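Local atomic coordinates of peptidase M16 domain protein (Alicyclobacillus acidocaldarius subsp. acidocaldarius DSM 446, PDB entry 4XEA), a protein that probably hydrolyses peptide bonds as a metallopeptidase of the M16 (insulinase-like) family and binds a metal ion. Residues T91-A96 with F378-E383; L399-A402 with Q407-L410. All coordinates share one frame; numbering follows the deposited sequence.

Interaction 1. Residues T91-A96 with F378-E383; sequences TFDHTA and FLRGAE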
loop_
_atom_site.group_PDB
_atom_site.type_symbol
_atom_site.label_atom_id
_atom_site.label_comp_id
_atom_site.label_asym_id
_atom_site.label_seq_id
_atom_site.Cartn_x
_atom_site.Cartn_y
_atom_site.Cartn_z
ATOM N N THR A 91 -3.471 18.384 3.143
ATOM C CA THR A 91 -4.458 18.167 2.076
ATOM C C THR A 91 -5.310 19.432 1.909
ATOM O O THR A 91 -4.939 20.518 2.389
ATOM C CB THR A 91 -5.283 16.855 2.203
ATOM O OG1 THR A 91 -6.050 16.686 0.987
ATOM C CG2 THR A 91 -6.248 16.858 3.391
ATOM N N PHE A 92 -6.415 19.319 1.179
ATOM C CA PHE A 92 -7.185 20.506 0.806
ATOM C C PHE A 92 -7.678 21.267 2.007
ATOM O O PHE A 92 -7.697 22.512 2.006
ATOM C CB PHE A 92 -8.368 20.099 -0.084
ATOM C CG PHE A 92 -7.947 19.455 -1.353
ATOM C CD1 PHE A 92 -7.121 20.145 -2.251
ATOM C CD2 PHE A 92 -8.332 18.175 -1.658
ATOM C CE1 PHE A 92 -6.703 19.562 -3.435
ATOM C CE2 PHE A 92 -7.933 17.603 -2.884
ATOM C CZ PHE A 92 -7.105 18.305 -3.743
ATOM N N ASP A 93 -8.156 20.535 3.007
ATOM C CA ASP A 93 -8.882 21.136 4.110
ATOM C C ASP A 93 -8.406 20.739 5.506
ATOM O O ASP A 93 -9.051 21.095 6.522
ATOM C CB ASP A 93 -10.404 20.879 3.974
ATOM C CG ASP A 93 -10.772 19.392 3.942
ATOM O OD1 ASP A 93 -9.877 18.526 4.067
ATOM O OD2 ASP A 93 -11.965 19.084 3.755
ATOM N N HIS A 94 -7.309 19.991 5.578
ATOM C CA HIS A 94 -6.668 19.762 6.875
ATOM C C HIS A 94 -5.186 19.457 6.689
ATOM O O HIS A 94 -4.714 19.148 5.570
ATOM C CB HIS A 94 -7.405 18.663 7.696
ATOM C CG HIS A 94 -7.245 17.266 7.163
ATOM N ND1 HIS A 94 -8.124 16.701 6.255
ATOM C CD2 HIS A 94 -6.312 16.315 7.422
ATOM C CE1 HIS A 94 -7.730 15.460 5.981
ATOM N NE2 HIS A 94 -6.648 15.196 6.696
ATOM N N THR A 95 -4.446 19.640 7.787
ATOM C CA THR A 95 -3.056 19.241 7.914
ATOM C C THR A 95 -2.972 18.293 9.106
ATOM O O THR A 95 -3.563 18.557 10.179
ATOM C CB THR A 95 -2.116 20.462 8.182
ATOM O OG1 THR A 95 -2.415 21.543 7.286
ATOM C CG2 THR A 95 -0.653 20.069 8.014
ATOM N N ALA A 96 -2.265 17.180 8.903
ATOM C CA ALA A 96 -2.176 16.097 9.885
ATOM C C ALA A 96 -0.728 15.723 10.221
ATOM O O ALA A 96 0.132 15.651 9.323
ATOM C CB ALA A 96 -2.904 14.857 9.378
ATOM N N PHE A 378 -14.721 14.228 11.617
ATOM C CA PHE A 378 -14.862 15.240 12.683
ATOM C C PHE A 378 -14.562 16.651 12.185
ATOM O O PHE A 378 -15.382 17.569 12.323
ATOM C CB PHE A 378 -13.990 14.899 13.908
ATOM C CG PHE A 378 -14.005 15.992 14.931
ATOM C CD1 PHE A 378 -15.031 16.077 15.842
ATOM C CD2 PHE A 378 -13.024 16.971 14.903
ATOM C CE1 PHE A 378 -15.074 17.135 16.771
ATOM C CE2 PHE A 378 -13.063 18.048 15.783
ATOM C CZ PHE A 378 -14.082 18.144 16.707
ATOM N N LEU A 379 -13.422 16.832 11.543
ATOM C CA LEU A 379 -13.000 18.143 11.105
ATOM C C LEU A 379 -13.909 18.737 9.984
ATOM O O LEU A 379 -14.096 19.955 9.915
ATOM C CB LEU A 379 -11.544 18.145 10.671
ATOM C CG LEU A 379 -10.476 17.924 11.768
ATOM C CD1 LEU A 379 -9.071 17.921 11.144
ATOM C CD2 LEU A 379 -10.568 19.011 12.881
ATOM N N ARG A 380 -14.513 17.858 9.189
ATOM C CA ARG A 380 -15.468 18.248 8.156
ATOM C C ARG A 380 -16.897 18.468 8.677
ATOM O O ARG A 380 -17.839 18.635 7.881
ATOM C CB ARG A 380 -15.454 17.166 7.071
ATOM C CG ARG A 380 -14.247 17.385 6.134
ATOM C CD ARG A 380 -14.011 16.175 5.213
ATOM N NE ARG A 380 -12.745 16.360 4.517
ATOM C CZ ARG A 380 -12.059 15.444 3.829
ATOM N NH1 ARG A 380 -12.539 14.216 3.622
ATOM N NH2 ARG A 380 -10.888 15.789 3.301
ATOM N N GLY A 381 -17.069 18.408 10.012
ATOM C CA GLY A 381 -18.251 18.925 10.664
ATOM C C GLY A 381 -19.051 17.925 11.469
ATOM O O GLY A 381 -20.028 18.332 12.090
ATOM N N ALA A 382 -18.678 16.647 11.457
ATOM C CA ALA A 382 -19.399 15.645 12.253
ATOM C C ALA A 382 -18.843 15.703 13.670
ATOM O O ALA A 382 -18.035 14.901 14.071
ATOM C CB ALA A 382 -19.270 14.276 11.635
ATOM N N GLU A 383 -19.285 16.728 14.390
ATOM C CA GLU A 383 -18.742 17.121 15.692
ATOM C C GLU A 383 -18.937 16.001 16.728
ATOM O O GLU A 383 -18.153 15.876 17.652
ATOM C CB GLU A 383 -19.382 18.478 16.104
ATOM C CG GLU A 383 -18.807 19.194 17.372
ATOM C CD GLU A 383 -17.487 19.932 17.117
ATOM O OE1 GLU A 383 -17.181 20.286 15.955
ATOM O OE2 GLU A 383 -16.742 20.142 18.095
HETATM O O HOH W 1 -8.469 15.019 1.261
#
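With CG between the backbone N and carbonyl carbon (chi1 59°), the D93 carboxylate meets the R380 guanidinium, whose side chain runs extended from CG to NE and crosses that of D93 at about a right angle. The resulting salt bridge is bidentate and side-on. R380 NH2 gives a nearly straight bond (169°) to the syn lone pair of D93 OD1 at 3.0 Å, in the guanidinium plane; R380 NE reaches D93 OD2 at 2.9 Å, tilted from that plane. D93 OD2 is also hydrogen-bonded to S310 OG, and H94 ND1 gives D93 OD1 a weak bond at 3.3 Å. A water at the guanidinium edge joins R380 NH2 to T91 OG1. L379 CD1 packs on H94 CB at 3.9 Å, and T91 CG2 sits on one face of the H94 ring, offset toward its rim; H94 NE2 bonds to Y89 OH. Replacing R380 with alanine would remove both N-H donors, and D93 would probably lose its charge partner, left with S310 and the weak H94 bond. G381, with positive phi, is C-prime of the Schellman motif ending helix 367-379. This helix end meets the turn between strands 84-90 and 95-101, L379 also resting on strands 31-37 and 194-200.

Interaction 2. Residues L399-A402 with Q407-L410; sequences LERA and QEHL
Charge pairing joins R401 to E408, seven residues further along the same chain. R401 NH1 stands 3.5 Å from E408 OE1, a long salt bridge whose geometry does not amount to a hydrogen bond. The carboxylate oxygen comes to the guanidinium edge, near its plane, but the two flat groups are turned 80° apart and the side chains cross at about a right angle. With CG anti to the backbone N (chi1 177°), a bend at chi2 (55°) brings the R401 guanidinium within reach of E408, although CB points away from 407-410. E408 stretches out beyond CG to meet it. Both residues belong to helix 399-409, and their i to i+7 spacing, about two turns, puts them on one side of it; L410 is the first residue to leave helical geometry. Further ionic partners share the two charges: R401 NH2 pairs with E270 of helix 265-283, and E408 OE1 with R405, one turn before it. Among the hydrogen bonds nearby, R401 N is bonded to T398 OG1 at the start of the helix. Of the nonpolar contacts, A402 packs on F349 of helix 346-363, and L410, just past the helix, on W257 of strand 252-258.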
loop_
_atom_site.group_PDB
_atom_site.type_symbol
_atom_site.label_atom_id
_atom_site.label_comp_id
_atom_site.label_asym_id
_atom_site.label_seq_id
_atom_site.Cartn_x
_atom_site.Cartn_y
_atom_site.Cartn_z
ATOM N N LEU A 399 -32.212 2.363 -3.379
ATOM C CA LEU A 399 -32.076 2.519 -4.839
ATOM C C LEU A 399 -32.601 3.885 -5.310
ATOM O O LEU A 399 -32.022 4.502 -6.214
ATOM C CB LEU A 399 -32.817 1.374 -5.585
ATOM C CG LEU A 399 -32.738 1.324 -7.127
ATOM C CD1 LEU A 399 -31.309 1.178 -7.648
ATOM C CD2 LEU A 399 -33.659 0.187 -7.695
ATOM N N GLU A 400 -33.701 4.365 -4.719
ATOM C CA GLU A 400 -34.218 5.715 -5.064
ATOM C C GLU A 400 -33.174 6.784 -4.778
ATOM O O GLU A 400 -32.879 7.673 -5.606
ATOM C CB GLU A 400 -35.490 6.012 -4.255
ATOM C CG GLU A 400 -36.060 7.450 -4.402
ATOM C CD GLU A 400 -37.454 7.588 -3.770
ATOM O OE1 GLU A 400 -37.558 7.632 -2.524
ATOM O OE2 GLU A 400 -38.464 7.612 -4.518
ATOM N N ARG A 401 -32.596 6.700 -3.598
ATOM C CA ARG A 401 -31.521 7.643 -3.252
ATOM C C ARG A 401 -30.311 7.504 -4.198
ATOM O O ARG A 401 -29.742 8.507 -4.628
ATOM C CB ARG A 401 -31.155 7.513 -1.770
ATOM C CG ARG A 401 -30.005 8.370 -1.298
ATOM C CD ARG A 401 -30.169 9.880 -1.596
ATOM N NE ARG A 401 -28.961 10.596 -1.182
ATOM C CZ ARG A 401 -28.486 11.701 -1.766
ATOM N NH1 ARG A 401 -29.107 12.262 -2.803
ATOM N NH2 ARG A 401 -27.367 12.236 -1.320
ATOM N N ALA A 402 -29.954 6.280 -4.579
ATOM C CA ALA A 402 -28.844 6.089 -5.542
ATOM C C ALA A 402 -29.196 6.723 -6.892
ATOM O O ALA A 402 -28.338 7.373 -7.509
ATOM C CB ALA A 402 -28.503 4.614 -5.718
ATOM N N GLN A 407 -28.606 11.367 -10.752
ATOM C CA GLN A 407 -29.273 12.410 -11.554
ATOM C C GLN A 407 -28.801 13.834 -11.235
ATOM O O GLN A 407 -28.685 14.677 -12.134
ATOM C CB GLN A 407 -30.796 12.295 -11.369
ATOM C CG GLN A 407 -31.389 10.989 -11.917
ATOM C CD GLN A 407 -31.408 10.927 -13.430
ATOM O OE1 GLN A 407 -31.438 11.959 -14.102
ATOM N NE2 GLN A 407 -31.416 9.711 -13.977
ATOM N N GLU A 408 -28.534 14.076 -9.954
ATOM C CA GLU A 408 -28.017 15.335 -9.414
ATOM C C GLU A 408 -26.601 15.666 -9.894
ATOM O O GLU A 408 -26.229 16.827 -10.092
ATOM C CB GLU A 408 -27.857 15.198 -7.881
ATOM C CG GLU A 408 -28.911 15.765 -7.072
ATOM C CD GLU A 408 -28.783 15.416 -5.573
ATOM O OE1 GLU A 408 -27.901 14.614 -5.124
ATOM O OE2 GLU A 408 -29.611 15.971 -4.833
ATOM N N HIS A 409 -25.769 14.651 -9.925
ATOM C CA HIS A 409 -24.366 14.860 -9.993
ATOM C C HIS A 409 -23.653 14.309 -11.238
ATOM O O HIS A 409 -22.745 14.954 -11.740
ATOM C CB HIS A 409 -23.712 14.250 -8.762
ATOM C CG HIS A 409 -22.228 14.436 -8.741
ATOM N ND1 HIS A 409 -21.643 15.667 -8.821
ATOM C CD2 HIS A 409 -21.213 13.542 -8.667
ATOM C CE1 HIS A 409 -20.328 15.535 -8.791
ATOM N NE2 HIS A 409 -20.039 14.255 -8.690
ATOM N N LEU A 410 -23.971 13.096 -11.675
ATOM C CA LEU A 410 -23.263 12.548 -12.819
ATOM C C LEU A 410 -24.006 12.939 -14.104
ATOM O O LEU A 410 -24.714 12.112 -14.689
ATOM C CB LEU A 410 -23.067 11.028 -12.678
ATOM C CG LEU A 410 -22.239 10.615 -11.433
ATOM C CD1 LEU A 410 -22.100 9.129 -11.344
ATOM C CD2 LEU A 410 -20.870 11.282 -11.383
#

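Overall arrangement
The two interactions follow in series along the chain, 91-96 with 378-383 closing before 399-402 with 407-410 opens. Their centres are about 26 Å apart and their nearest atoms about 14 Å, and they do not touch. Interaction 1 joins segments 282 residues apart; its centre lies about 8 Å from the centre of the chain, where the six-stranded sheet with strands 84-90 and 95-101 meets the end of helix 367-379. Interaction 2 is a local surface contact within helix 399-409, beside the five-stranded sheet that includes strand 252-258. Its centre is about 24 Å from that of the chain. Helix 387-396 comes between them in sequence. Interaction 1 thus ties a late helix to the sheet built from the early part of the chain, whereas interaction 2 is a pairing within one helix.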